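PDB 4BQ2: B-agarase from Saccharophagus degradans, which hydrolyses agarose as an exo-acting beta-agarase of glycoside hydrolase family 50, probably trimming disaccharide units from the chain end. Local coordinates for residues A[381-384]-A[385-389]; A[353-356]-A[357-360]; A[396-399]-A[400-403]; A[220-223]-A[224-228]. All coordinates share one frame; numbering follows the deposited sequence.

Contact 1. Residues A[381-384]-A[385-389]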
ATOM      1  N   ALA A 381      -8.507   2.876 -22.301  1.00 17.39           N
ATOM      2  CA  ALA A 381      -9.417   3.463 -23.277  1.00 17.49           C
ATOM      3  C   ALA A 381      -9.022   4.918 -23.522  1.00 16.76           C
ATOM      4  O   ALA A 381      -8.992   5.364 -24.650  1.00 17.35           O
ATOM      5  CB  ALA A 381     -10.880   3.334 -22.803  1.00 18.20           C
ATOM      6  N   ASN A 382      -8.665   5.645 -22.468  1.00 16.50           N
ATOM      7  CA  ASN A 382      -8.271   7.040 -22.632  1.00 16.28           C
ATOM      8  C   ASN A 382      -6.943   7.182 -23.386  1.00 16.07           C
ATOM      9  O   ASN A 382      -6.742   8.173 -24.087  1.00 16.75           O
ATOM     10  CB  ASN A 382      -8.250   7.777 -21.267  1.00 15.56           C
ATOM     11  CG  ASN A 382      -9.650   7.983 -20.688  1.00 16.92           C
ATOM     12  OD1 ASN A 382     -10.635   8.116 -21.440  1.00 17.73           O
ATOM     13  ND2 ASN A 382      -9.760   7.991 -19.350  1.00 15.59           N
ATOM     14  N   LEU A 383      -6.032   6.216 -23.226  1.00 16.14           N
ATOM     15  CA  LEU A 383      -4.832   6.222 -24.065  1.00 17.27           C
ATOM     16  C   LEU A 383      -5.241   6.137 -25.551  1.00 16.84           C
ATOM     17  O   LEU A 383      -4.725   6.883 -26.377  1.00 16.76           O
ATOM     18  CB  LEU A 383      -3.900   5.071 -23.729  1.00 16.34           C
ATOM     19  CG  LEU A 383      -3.314   5.078 -22.305  1.00 16.04           C
ATOM     20  CD1 LEU A 383      -2.352   3.915 -22.187  1.00 16.72           C
ATOM     21  CD2 LEU A 383      -2.614   6.397 -21.986  1.00 16.43           C
ATOM     22  N   GLU A 384      -6.182   5.251 -25.883  1.00 18.15           N
ATOM     23  CA  GLU A 384      -6.614   5.180 -27.284  1.00 19.40           C
ATOM     24  C   GLU A 384      -7.285   6.486 -27.695  1.00 19.02           C
ATOM     25  O   GLU A 384      -7.001   7.036 -28.789  1.00 18.87           O
ATOM     26  CB  GLU A 384      -7.529   3.991 -27.563  1.00 20.79           C
ATOM     27  CG  GLU A 384      -7.784   3.815 -29.064  1.00 22.81           C
ATOM     28  CD  GLU A 384      -8.588   2.575 -29.390  1.00 22.26           C
ATOM     29  OE1 GLU A 384      -8.619   1.624 -28.592  1.00 22.30           O
ATOM     30  OE2 GLU A 384      -9.202   2.563 -30.468  1.00 23.29           O
ATOM     31  N   ARG A 385      -8.131   7.028 -26.815  1.00 18.55           N
ATOM     32  CA  ARG A 385      -8.782   8.308 -27.119  1.00 20.01           C
ATOM     33  C   ARG A 385      -7.776   9.405 -27.375  1.00 20.33           C
ATOM     34  O   ARG A 385      -7.961  10.203 -28.298  1.00 19.53           O
ATOM     35  CB  ARG A 385      -9.695   8.766 -25.978  1.00 19.12           C
ATOM     36  CG  ARG A 385     -10.995   7.963 -25.862  1.00 20.67           C
ATOM     37  CD  ARG A 385     -11.831   8.564 -24.726  1.00 21.61           C
ATOM     38  NE  ARG A 385     -13.192   8.038 -24.683  1.00 20.80           N
ATOM     39  CZ  ARG A 385     -13.718   7.291 -23.711  1.00 21.60           C
ATOM     40  NH1 ARG A 385     -13.006   6.926 -22.657  1.00 22.12           N
ATOM     41  NH2 ARG A 385     -14.989   6.897 -23.798  1.00 18.23           N
ATOM     42  N   LYS A 386      -6.720   9.473 -26.560  1.00 19.97           N
ATOM     43  CA  LYS A 386      -5.696  10.538 -26.700  1.00 19.81           C
ATOM     44  C   LYS A 386      -4.779  10.403 -27.893  1.00 21.62           C
ATOM     45  O   LYS A 386      -4.466  11.409 -28.559  1.00 21.82           O
ATOM     46  CB  LYS A 386      -4.779  10.607 -25.470  1.00 20.85           C
ATOM     47  CG  LYS A 386      -5.343  11.363 -24.285  1.00 22.97           C
ATOM     48  CD  LYS A 386      -4.388  11.362 -23.079  1.00 23.72           C
ATOM     49  CE  LYS A 386      -3.115  12.151 -23.336  1.00 23.10           C
ATOM     50  NZ  LYS A 386      -2.396  12.492 -22.059  1.00 25.49           N
ATOM     51  N   TYR A 387      -4.315   9.179 -28.133  1.00 19.94           N
ATOM     52  CA  TYR A 387      -3.227   8.976 -29.080  1.00 20.81           C
ATOM     53  C   TYR A 387      -3.663   8.342 -30.370  1.00 22.48           C
ATOM     54  O   TYR A 387      -2.894   8.336 -31.338  1.00 22.51           O
ATOM     55  CB  TYR A 387      -2.067   8.174 -28.442  1.00 17.82           C
ATOM     56  CG  TYR A 387      -1.461   8.860 -27.227  1.00 17.10           C
ATOM     57  CD1 TYR A 387      -1.076  10.192 -27.276  1.00 17.04           C
ATOM     58  CD2 TYR A 387      -1.255   8.166 -26.039  1.00 17.42           C
ATOM     59  CE1 TYR A 387      -0.517  10.835 -26.167  1.00 16.89           C
ATOM     60  CE2 TYR A 387      -0.706   8.799 -24.916  1.00 17.66           C
ATOM     61  CZ  TYR A 387      -0.325  10.139 -25.008  1.00 16.99           C
ATOM     62  OH  TYR A 387       0.234  10.765 -23.940  1.00 17.76           O
ATOM     63  N   GLY A 388      -4.897   7.825 -30.378  1.00 22.06           N
ATOM     64  CA  GLY A 388      -5.483   7.177 -31.541  1.00 24.13           C
ATOM     65  C   GLY A 388      -4.638   5.996 -31.986  1.00 29.08           C
ATOM     66  O   GLY A 388      -3.823   5.476 -31.207  1.00 25.17           O
ATOM     67  N   GLU A 389      -4.812   5.596 -33.250  1.00 29.13           N
ATOM     68  CA  GLU A 389      -4.022   4.509 -33.847  1.00 35.09           C
ATOM     69  C   GLU A 389      -3.331   4.840 -35.180  1.00 38.16           C
ATOM     70  O   GLU A 389      -3.997   5.176 -36.164  1.00 42.96           O
ATOM     71  CB  GLU A 389      -4.890   3.275 -34.015  1.00 34.83           C
ATOM     72  CG  GLU A 389      -5.310   2.679 -32.699  1.00 32.60           C
ATOM     73  CD  GLU A 389      -5.913   1.316 -32.881  1.00 37.19           C
ATOM     74  OE1 GLU A 389      -6.832   1.200 -33.712  1.00 42.05           O
ATOM     75  OE2 GLU A 389      -5.465   0.357 -32.226  1.00 35.17           O
TER
HETATM   76  O   HOH W   1      -9.669   1.403 -32.896  1.00 39.14           O
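N382 and R385 make the polar side-chain contact on one flank of this helix. The amide of N382 accepts from R385 through OD1, 2.9 Å from NH1, with the N-H bent to 147° and the amide and guanidinium planes turned 39° apart. Because CG of R385 stands beside its own backbone N (chi1 -73°), the extended chain runs back along the helix to this amide. R385 NH1 also serves E206 O, while N382 ND2 gives to V723 O and F207 O, so both groups join the helix to nearby loops.

The acidic pair is E384 and E389. Their OE2 and OE1 lie 4.2 Å apart; a water within hydrogen-bonding distance of both, with the bonds to H358 and G393, probably eases the repulsion expected of two carboxylates.

Among apolar contacts, L383 CD2 meets Y387 CE2 at 4.2 Å, one helical turn on.

The amides of R385, K386 and Y387 bond to the carbonyls of A381, N382 and L383, and a fourth bond runs from G388 N to E384 O at 2.8 Å. G388 then turns to positive phi, a conformation open to glycine at little cost, as is typical of a helix C-terminus closed by glycine.

Contact 2. Residues A[353-356]-A[357-360]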
ATOM      1  N   HIS A 353     -17.821  -1.487 -30.572  1.00 30.78           N
ATOM      2  CA  HIS A 353     -17.262  -0.139 -30.370  1.00 30.03           C
ATOM      3  C   HIS A 353     -15.740  -0.151 -30.534  1.00 28.78           C
ATOM      4  O   HIS A 353     -15.095  -1.135 -30.175  1.00 30.54           O
ATOM      5  CB  HIS A 353     -17.619   0.388 -28.974  1.00 28.66           C
ATOM      6  CG  HIS A 353     -17.467   1.869 -28.812  1.00 28.63           C
ATOM      7  ND1 HIS A 353     -16.283   2.466 -28.414  1.00 24.70           N
ATOM      8  CD2 HIS A 353     -18.366   2.874 -28.950  1.00 26.61           C
ATOM      9  CE1 HIS A 353     -16.461   3.771 -28.323  1.00 24.03           C
ATOM     10  NE2 HIS A 353     -17.714   4.042 -28.644  1.00 25.41           N
ATOM     11  N   PRO A 354     -15.165   0.938 -31.068  1.00 28.32           N
ATOM     12  CA  PRO A 354     -13.702   0.991 -31.153  1.00 28.37           C
ATOM     13  C   PRO A 354     -13.019   0.821 -29.783  1.00 28.84           C
ATOM     14  O   PRO A 354     -11.903   0.281 -29.736  1.00 28.39           O
ATOM     15  CB  PRO A 354     -13.431   2.379 -31.738  1.00 30.10           C
ATOM     16  CG  PRO A 354     -14.666   2.707 -32.504  1.00 30.82           C
ATOM     17  CD  PRO A 354     -15.794   2.112 -31.714  1.00 29.71           C
ATOM     18  N   LEU A 355     -13.688   1.210 -28.685  1.00 24.81           N
ATOM     19  CA  LEU A 355     -13.081   1.049 -27.338  1.00 21.95           C
ATOM     20  C   LEU A 355     -13.348  -0.288 -26.624  1.00 22.70           C
ATOM     21  O   LEU A 355     -13.012  -0.449 -25.441  1.00 20.91           O
ATOM     22  CB  LEU A 355     -13.377   2.250 -26.428  1.00 21.97           C
ATOM     23  CG  LEU A 355     -12.934   3.599 -27.007  1.00 21.47           C
ATOM     24  CD1 LEU A 355     -13.468   4.763 -26.181  1.00 20.63           C
ATOM     25  CD2 LEU A 355     -11.412   3.748 -27.183  1.00 21.25           C
ATOM     26  N   ALA A 356     -13.909  -1.266 -27.344  1.00 22.33           N
ATOM     27  CA  ALA A 356     -14.199  -2.566 -26.730  1.00 24.78           C
ATOM     28  C   ALA A 356     -12.953  -3.409 -26.439  1.00 23.72           C
ATOM     29  O   ALA A 356     -12.999  -4.352 -25.645  1.00 25.36           O
ATOM     30  CB  ALA A 356     -15.218  -3.358 -27.549  1.00 27.04           C
ATOM     31  N   ASN A 357     -11.818  -3.063 -27.026  1.00 23.99           N
ATOM     32  CA  ASN A 357     -10.610  -3.827 -26.705  1.00 25.49           C
ATOM     33  C   ASN A 357     -10.060  -3.517 -25.293  1.00 25.71           C
ATOM     34  O   ASN A 357      -9.067  -4.110 -24.858  1.00 27.77           O
ATOM     35  CB  ASN A 357      -9.540  -3.646 -27.775  1.00 27.00           C
ATOM     36  CG  ASN A 357      -9.111  -2.209 -27.917  1.00 27.73           C
ATOM     37  OD1 ASN A 357      -9.895  -1.338 -28.324  1.00 28.09           O
ATOM     38  ND2 ASN A 357      -7.864  -1.939 -27.547  1.00 28.29           N
ATOM     39  N   HIS A 358     -10.704  -2.611 -24.565  1.00 24.43           N
ATOM     40  CA  HIS A 358     -10.184  -2.230 -23.263  1.00 24.54           C
ATOM     41  C   HIS A 358     -10.855  -3.014 -22.134  1.00 24.62           C
ATOM     42  O   HIS A 358     -10.602  -2.765 -20.958  1.00 25.90           O
ATOM     43  CB  HIS A 358     -10.170  -0.698 -23.084  1.00 22.77           C
ATOM     44  CG  HIS A 358      -9.404   0.012 -24.165  1.00 22.23           C
ATOM     45  ND1 HIS A 358      -8.025   0.077 -24.181  1.00 21.33           N
ATOM     46  CD2 HIS A 358      -9.819   0.634 -25.294  1.00 21.94           C
ATOM     47  CE1 HIS A 358      -7.627   0.726 -25.261  1.00 22.37           C
ATOM     48  NE2 HIS A 358      -8.697   1.074 -25.954  1.00 21.91           N
ATOM     49  N   TYR A 359     -11.702  -3.971 -22.512  1.00 24.96           N
ATOM     50  CA  TYR A 359     -12.205  -4.974 -21.582  1.00 25.47           C
ATOM     51  C   TYR A 359     -11.082  -5.899 -21.108  1.00 27.80           C
ATOM     52  O   TYR A 359     -10.098  -6.126 -21.819  1.00 29.02           O
ATOM     53  CB  TYR A 359     -13.326  -5.792 -22.208  1.00 24.73           C
ATOM     54  CG  TYR A 359     -14.668  -5.084 -22.194  1.00 24.31           C
ATOM     55  CD1 TYR A 359     -15.339  -4.845 -20.993  1.00 24.20           C
ATOM     56  CD2 TYR A 359     -15.285  -4.675 -23.391  1.00 26.14           C
ATOM     57  CE1 TYR A 359     -16.569  -4.197 -20.977  1.00 24.45           C
ATOM     58  CE2 TYR A 359     -16.511  -4.029 -23.374  1.00 25.40           C
ATOM     59  CZ  TYR A 359     -17.147  -3.803 -22.166  1.00 24.96           C
ATOM     60  OH  TYR A 359     -18.370  -3.153 -22.153  1.00 26.27           O
ATOM     61  N   ASN A 360     -11.250  -6.409 -19.895  1.00 27.12           N
ATOM     62  CA  ASN A 360     -10.303  -7.305 -19.244  1.00 28.66           C
ATOM     63  C   ASN A 360     -11.136  -8.420 -18.615  1.00 27.93           C
ATOM     64  O   ASN A 360     -12.368  -8.275 -18.439  1.00 25.52           O
ATOM     65  CB  ASN A 360      -9.518  -6.526 -18.168  1.00 27.14           C
ATOM     66  CG  ASN A 360      -8.505  -7.391 -17.413  1.00 27.58           C
ATOM     67  OD1 ASN A 360      -7.923  -8.327 -17.963  1.00 26.98           O
ATOM     68  ND2 ASN A 360      -8.281  -7.065 -16.144  1.00 27.67           N
TER
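H358 folds back on L355, and its side chain shows how. CB sits 3.7 Å from L355 O, and with CG beside the backbone N (chi1 -56°) the ring turns back so that its edge meets the residue three places earlier. CD2 brings the ring edge to the same carbonyl, 3.4 Å from L355 O, a C-H side facing an oxygen. Farther out, NE2 comes 4.0 Å from CD2 of the L355 side chain, whose methyl lies against the ring, the two side chains crossing at an angle. At the rim NE2 and ND1 turn to E384 and S380 of helix 378-387.

The backbone here makes a short 3-10 turn, with H358 N bonded to L355 O at 3.3 Å, the donor well above the carbonyl plane, and a weak bond from Y359 N to A356 O. It delivers the chain into strand 359-362, an outermost strand of a four-stranded antiparallel sheet. Ahead of the turn, the H353 imidazole bends round so that ND1 accepts from L355 N at 2.9 Å, the donor tilted slightly from the ring plane.

Past H358, the Y359 ring edge approaches A356 O, with CD2 3.2 Å away, while the small A356 CB leaves room for the ring beside it at 4.4 Å from CD2. Y359 OH reaches P349 O, and its ring meets Y376 edge-to-face.

Contact 3. Residues A[396-399]-A[400-403]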
ATOM      1  N   LEU A 396      -0.295   2.319 -27.264  1.00 17.89           N
ATOM      2  CA  LEU A 396       0.557   1.712 -26.203  1.00 19.48           C
ATOM      3  C   LEU A 396       2.014   2.093 -26.413  1.00 18.65           C
ATOM      4  O   LEU A 396       2.713   2.438 -25.463  1.00 16.75           O
ATOM      5  CB  LEU A 396       0.415   0.188 -26.162  1.00 20.44           C
ATOM      6  CG  LEU A 396      -1.020  -0.262 -25.960  1.00 23.48           C
ATOM      7  CD1 LEU A 396      -1.107  -1.743 -26.281  1.00 25.51           C
ATOM      8  CD2 LEU A 396      -1.471   0.014 -24.519  1.00 23.65           C
ATOM      9  N   ASP A 397       2.496   2.001 -27.657  1.00 17.68           N
ATOM     10  CA  ASP A 397       3.844   2.443 -27.933  1.00 18.74           C
ATOM     11  C   ASP A 397       4.011   3.944 -27.626  1.00 17.78           C
ATOM     12  O   ASP A 397       5.019   4.343 -27.046  1.00 14.97           O
ATOM     13  CB  ASP A 397       4.241   2.144 -29.378  1.00 21.74           C
ATOM     14  CG  ASP A 397       4.303   0.655 -29.656  1.00 25.56           C
ATOM     15  OD1 ASP A 397       4.512  -0.146 -28.707  1.00 28.85           O
ATOM     16  OD2 ASP A 397       4.113   0.286 -30.817  1.00 26.57           O
ATOM     17  N   LYS A 398       3.023   4.761 -28.022  1.00 16.26           N
ATOM     18  CA  LYS A 398       3.068   6.191 -27.705  1.00 16.11           C
ATOM     19  C   LYS A 398       3.026   6.421 -26.189  1.00 15.13           C
ATOM     20  O   LYS A 398       3.765   7.274 -25.651  1.00 14.48           O
ATOM     21  CB  LYS A 398       1.868   6.919 -28.316  1.00 15.82           C
ATOM     22  CG  LYS A 398       1.889   8.416 -28.020  1.00 17.23           C
ATOM     23  CD  LYS A 398       3.006   9.143 -28.759  1.00 16.66           C
ATOM     24  CE  LYS A 398       2.755  10.661 -28.889  1.00 18.39           C
ATOM     25  NZ  LYS A 398       3.960  11.256 -29.537  1.00 16.67           N
ATOM     26  N   TRP A 399       2.185   5.651 -25.492  1.00 13.77           N
ATOM     27  CA  TRP A 399       2.155   5.768 -24.019  1.00 14.28           C
ATOM     28  C   TRP A 399       3.561   5.489 -23.434  1.00 14.21           C
ATOM     29  O   TRP A 399       4.033   6.226 -22.572  1.00 14.67           O
ATOM     30  CB  TRP A 399       1.097   4.814 -23.435  1.00 14.46           C
ATOM     31  CG  TRP A 399       1.121   4.716 -21.920  1.00 14.16           C
ATOM     32  CD1 TRP A 399       0.777   5.689 -21.007  1.00 14.11           C
ATOM     33  CD2 TRP A 399       1.499   3.572 -21.168  1.00 14.72           C
ATOM     34  NE1 TRP A 399       0.922   5.196 -19.718  1.00 13.98           N
ATOM     35  CE2 TRP A 399       1.366   3.905 -19.792  1.00 14.93           C
ATOM     36  CE3 TRP A 399       1.952   2.297 -21.516  1.00 15.22           C
ATOM     37  CZ2 TRP A 399       1.665   2.997 -18.773  1.00 15.26           C
ATOM     38  CZ3 TRP A 399       2.270   1.391 -20.503  1.00 16.06           C
ATOM     39  CH2 TRP A 399       2.109   1.760 -19.132  1.00 16.05           C
ATOM     40  N   ARG A 400       4.223   4.440 -23.918  0.50 14.27           N
ATOM     41  CA  ARG A 400       5.562   4.093 -23.401  0.50 14.93           C
ATOM     42  C   ARG A 400       6.594   5.201 -23.671  0.50 15.20           C
ATOM     43  O   ARG A 400       7.394   5.550 -22.792  0.50 14.63           O
ATOM     44  CB  ARG A 400       6.025   2.714 -23.917  0.50 16.16           C
ATOM     45  CG  ARG A 400       5.096   1.573 -23.481  0.50 17.51           C
ATOM     46  CD  ARG A 400       5.659   0.176 -23.743  0.50 19.35           C
ATOM     47  NE  ARG A 400       4.590  -0.739 -24.141  0.50 21.59           N
ATOM     48  CZ  ARG A 400       4.425  -1.205 -25.376  0.50 20.87           C
ATOM     49  NH1 ARG A 400       5.290  -0.889 -26.332  0.50 21.26           N
ATOM     50  NH2 ARG A 400       3.422  -2.012 -25.651  0.50 22.51           N
ATOM     51  N   GLU A 401       6.549   5.776 -24.873  1.00 14.72           N
ATOM     52  CA  GLU A 401       7.473   6.854 -25.233  1.00 15.99           C
ATOM     53  C   GLU A 401       7.230   8.095 -24.397  1.00 15.35           C
ATOM     54  O   GLU A 401       8.169   8.661 -23.847  1.00 15.62           O
ATOM     55  CB  GLU A 401       7.376   7.216 -26.721  1.00 18.35           C
ATOM     56  CG  GLU A 401       8.327   8.357 -27.068  1.00 21.72           C
ATOM     57  CD  GLU A 401       8.409   8.618 -28.555  1.00 26.59           C
ATOM     58  OE1 GLU A 401       8.814   7.701 -29.285  1.00 25.56           O
ATOM     59  OE2 GLU A 401       8.078   9.745 -28.970  1.00 26.11           O
ATOM     60  N   VAL A 402       5.962   8.522 -24.304  1.00 13.59           N
ATOM     61  CA  VAL A 402       5.605   9.666 -23.471  1.00 13.49           C
ATOM     62  C   VAL A 402       5.947   9.396 -21.989  1.00 12.61           C
ATOM     63  O   VAL A 402       6.378  10.291 -21.286  1.00 12.78           O
ATOM     64  CB  VAL A 402       4.071   9.970 -23.614  1.00 12.70           C
ATOM     65  CG1 VAL A 402       3.594  10.951 -22.562  1.00 12.44           C
ATOM     66  CG2 VAL A 402       3.768  10.513 -25.020  1.00 12.91           C
ATOM     67  N   THR A 403       5.720   8.175 -21.507  1.00 12.94           N
ATOM     68  CA  THR A 403       6.047   7.838 -20.111  1.00 12.83           C
ATOM     69  C   THR A 403       7.553   8.047 -19.829  1.00 12.93           C
ATOM     70  O   THR A 403       7.930   8.683 -18.855  1.00 11.37           O
ATOM     71  CB  THR A 403       5.615   6.389 -19.795  1.00 13.81           C
ATOM     72  OG1 THR A 403       4.172   6.363 -19.779  1.00 14.14           O
ATOM     73  CG2 THR A 403       6.176   5.893 -18.443  1.00 13.68           C
TER
HETATM   74  O   HOH W   2       6.064  10.958 -27.933  1.00 28.64           O
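The carbonyls of L396, D397, K398 and W399 accept from the amides of R400, E401, V402 and T403 at 2.8 to 3.0 Å, a regular alpha-helical turn. To these T403 adds a side-chain bond: OG1 donates to W399 O at 2.8 Å, from the face of the carbonyl plane opposite to that used by T403 N, so two donors grip this oxygen. A threonine suits the place because its hydroxyl, anti to the carbonyl carbon (chi1 -70°), falls back toward the preceding turn. The same OG1 lies over one face of the W399 indole, near NE1 at 3.5 Å but poorly aligned for a bond; NE1 instead bonds with Y379 OH, and OG1 has Y701 OH as a further partner.

Charges occupy another side. D397 and R400 lie alongside each other, pointing the same way, and OD1 forms a salt bridge with NH1 at 2.6 Å. The bond is weak in angle, 122°, with the carboxylate and guanidinium 63° apart; R400 is modelled in two conformers, of which this is one, so the detail of the bond is doubtful. D397 OD2 is held by Y391 OH. K398 and E401 are linked through water 2, which accepts from NZ at 2.7 Å and donates to E401 OE2. The alkyl part of K398 also passes V402, with CE 4.0 Å from CG2.

Helix 394-410 rests on helix 378-387 through K398 and V402 against Y387 and W399 against L383, while R400 and T403 touch Y423 in a loop and Y701 lies shortly after strand 693-699.

Contact 4. Residues A[220-223]-A[224-228]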
ATOM      1  N   HIS A 220     -14.391  17.212 -19.690  1.00 26.64           N
ATOM      2  CA  HIS A 220     -15.826  17.225 -20.057  1.00 31.31           C
ATOM      3  C   HIS A 220     -16.103  16.868 -21.523  1.00 32.51           C
ATOM      4  O   HIS A 220     -17.256  16.663 -21.913  1.00 33.72           O
ATOM      5  CB  HIS A 220     -16.449  18.571 -19.698  1.00 35.43           C
ATOM      6  CG  HIS A 220     -16.366  18.913 -18.240  1.00 36.40           C
ATOM      7  ND1 HIS A 220     -17.174  18.323 -17.289  1.00 37.66           N
ATOM      8  CD2 HIS A 220     -15.598  19.811 -17.577  1.00 36.84           C
ATOM      9  CE1 HIS A 220     -16.895  18.831 -16.101  1.00 36.01           C
ATOM     10  NE2 HIS A 220     -15.952  19.744 -16.248  1.00 38.12           N
ATOM     11  N   SER A 221     -15.043  16.767 -22.330  1.00 32.18           N
ATOM     12  CA  SER A 221     -15.144  16.461 -23.770  1.00 31.24           C
ATOM     13  C   SER A 221     -13.822  15.896 -24.278  1.00 31.59           C
ATOM     14  O   SER A 221     -12.771  16.199 -23.716  1.00 29.66           O
ATOM     15  CB  SER A 221     -15.452  17.731 -24.577  1.00 30.22           C
ATOM     16  OG  SER A 221     -14.527  18.788 -24.279  1.00 28.63           O
ATOM     17  N   LEU A 222     -13.886  15.123 -25.358  1.00 29.73           N
ATOM     18  CA  LEU A 222     -12.708  14.725 -26.129  1.00 29.61           C
ATOM     19  C   LEU A 222     -11.802  15.895 -26.574  1.00 30.30           C
ATOM     20  O   LEU A 222     -10.566  15.763 -26.568  1.00 28.75           O
ATOM     21  CB  LEU A 222     -13.140  13.870 -27.320  1.00 30.67           C
ATOM     22  CG  LEU A 222     -12.062  13.164 -28.131  1.00 32.18           C
ATOM     23  CD1 LEU A 222     -11.322  12.129 -27.285  1.00 32.18           C
ATOM     24  CD2 LEU A 222     -12.671  12.505 -29.366  1.00 34.61           C
ATOM     25  N   GLU A 223     -12.407  17.031 -26.941  1.00 29.08           N
ATOM     26  CA  GLU A 223     -11.669  18.259 -27.261  1.00 31.04           C
ATOM     27  C   GLU A 223     -10.752  18.688 -26.106  1.00 30.43           C
ATOM     28  O   GLU A 223      -9.557  18.930 -26.323  1.00 29.31           O
ATOM     29  CB  GLU A 223     -12.615  19.412 -27.626  1.00 32.71           C
ATOM     30  CG  GLU A 223     -13.250  19.291 -29.015  1.00 36.44           C
ATOM     31  CD  GLU A 223     -14.536  18.442 -29.084  1.00 39.17           C
ATOM     32  OE1 GLU A 223     -14.914  17.714 -28.115  1.00 33.06           O
ATOM     33  OE2 GLU A 223     -15.176  18.484 -30.166  1.00 38.27           O
ATOM     34  N   GLU A 224     -11.312  18.761 -24.897  1.00 29.88           N
ATOM     35  CA  GLU A 224     -10.560  19.137 -23.685  1.00 31.65           C
ATOM     36  C   GLU A 224      -9.385  18.170 -23.431  1.00 28.41           C
ATOM     37  O   GLU A 224      -8.298  18.588 -23.017  1.00 30.44           O
ATOM     38  CB  GLU A 224     -11.489  19.191 -22.452  1.00 31.73           C
ATOM     39  CG  GLU A 224     -12.458  20.377 -22.433  1.00 35.81           C
ATOM     40  CD  GLU A 224     -13.320  20.499 -21.158  1.00 40.86           C
ATOM     41  OE1 GLU A 224     -13.187  19.661 -20.221  1.00 34.31           O
ATOM     42  OE2 GLU A 224     -14.143  21.469 -21.105  1.00 40.46           O
ATOM     43  N   LEU A 225      -9.624  16.883 -23.673  1.00 27.03           N
ATOM     44  CA  LEU A 225      -8.585  15.864 -23.533  1.00 26.14           C
ATOM     45  C   LEU A 225      -7.449  16.033 -24.544  1.00 26.24           C
ATOM     46  O   LEU A 225      -6.268  15.887 -24.185  1.00 24.79           O
ATOM     47  CB  LEU A 225      -9.181  14.458 -23.606  1.00 25.78           C
ATOM     48  CG  LEU A 225      -8.298  13.231 -23.344  1.00 27.18           C
ATOM     49  CD1 LEU A 225      -7.724  13.248 -21.936  1.00 24.86           C
ATOM     50  CD2 LEU A 225      -9.085  11.943 -23.585  1.00 29.68           C
ATOM     51  N   HIS A 226      -7.786  16.326 -25.796  1.00 26.27           N
ATOM     52  CA  HIS A 226      -6.748  16.539 -26.817  1.00 25.86           C
ATOM     53  C   HIS A 226      -5.989  17.826 -26.558  1.00 25.95           C
ATOM     54  O   HIS A 226      -4.804  17.921 -26.883  1.00 24.97           O
ATOM     55  CB  HIS A 226      -7.305  16.530 -28.244  1.00 26.49           C
ATOM     56  CG  HIS A 226      -7.701  15.173 -28.727  1.00 26.72           C
ATOM     57  ND1 HIS A 226      -8.499  14.984 -29.832  1.00 27.76           N
ATOM     58  CD2 HIS A 226      -7.455  13.939 -28.227  1.00 27.09           C
ATOM     59  CE1 HIS A 226      -8.709  13.691 -30.008  1.00 28.16           C
ATOM     60  NE2 HIS A 226      -8.076  13.034 -29.053  1.00 27.72           N
ATOM     61  N   ALA A 227      -6.677  18.802 -25.967  1.00 24.68           N
ATOM     62  CA  ALA A 227      -6.058  20.044 -25.556  1.00 24.68           C
ATOM     63  C   ALA A 227      -5.022  19.817 -24.467  1.00 25.93           C
ATOM     64  O   ALA A 227      -3.941  20.396 -24.543  1.00 26.27           O
ATOM     65  CB  ALA A 227      -7.101  21.041 -25.077  1.00 26.65           C
ATOM     66  N   ALA A 228      -5.355  19.002 -23.458  1.00 25.06           N
ATOM     67  CA  ALA A 228      -4.403  18.682 -22.356  1.00 26.78           C
ATOM     68  C   ALA A 228      -3.216  17.902 -22.886  1.00 25.37           C
ATOM     69  O   ALA A 228      -2.073  18.186 -22.510  1.00 30.22           O
ATOM     70  CB  ALA A 228      -5.084  17.908 -21.228  1.00 24.16           C
TER
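S221 and E224 form an N-terminal cap at the surface, where a loop enters helix 222-235, a helix that packs against helix 378-387. S221 holds the N-cap position: OG, set between the backbone N and the carbonyl carbon (chi1 52°), accepts from E224 N at 3.3 Å. A small hydroxyl residue suits this place, since it can satisfy an amide that has no preceding helical turn to bond to. S221 O then takes the amide of L225, and L222 O that of H226, starting the regular series.

E224 answers from the other direction. With CG beside its backbone N and the chain extended beyond, the carboxylate reaches past the cap, and OE1 accepts from H220 N at 2.8 Å, met 47° out of the carboxylate plane. The donor belongs to the residue before the cap, so this is not the reciprocal pair of a classic capping box. The H220 ring turns its edge to OE1, the two planes 82° apart.

One turn in, L222 makes a CH-pi contact with H226: CG lies over the ring face, 4.2 Å from the centroid. H226 NE2 bonds with R385 O, which ties the ring to the end of helix 378-387. L225, buried, faces R385 and K386 and comes within 4.3 Å of L222, CD2 to CD1.

The negative carboxylates of E223 and E224 lie in the first turn, where the positive end of the helix dipole would favour them, so hydroxyl, carboxylate and dipole probably all help to stabilise the start of the helix.

Overall arrangement
Contact 1 lies among the other three, its centre about 11 Å from those of contacts 2 and 3 and about 12 Å from that of contact 4, which are themselves about 19 to 20 Å apart and do not touch. Its three links differ in chemistry. E384 OE1 reaches H358 NE2 of contact 2 at 2.7 Å, R385 O reaches H226 NE2 of contact 4 at 2.9 Å, and Y387 packs on contact 3, CG to K398 CG at 3.5 Å. The short helix 378-387 thus joins a loop-and-strand region, helix 394-410 and helix 222-235. None of these residues belongs to the calcium site, which is built from D7, E9, S37, K38 and D185.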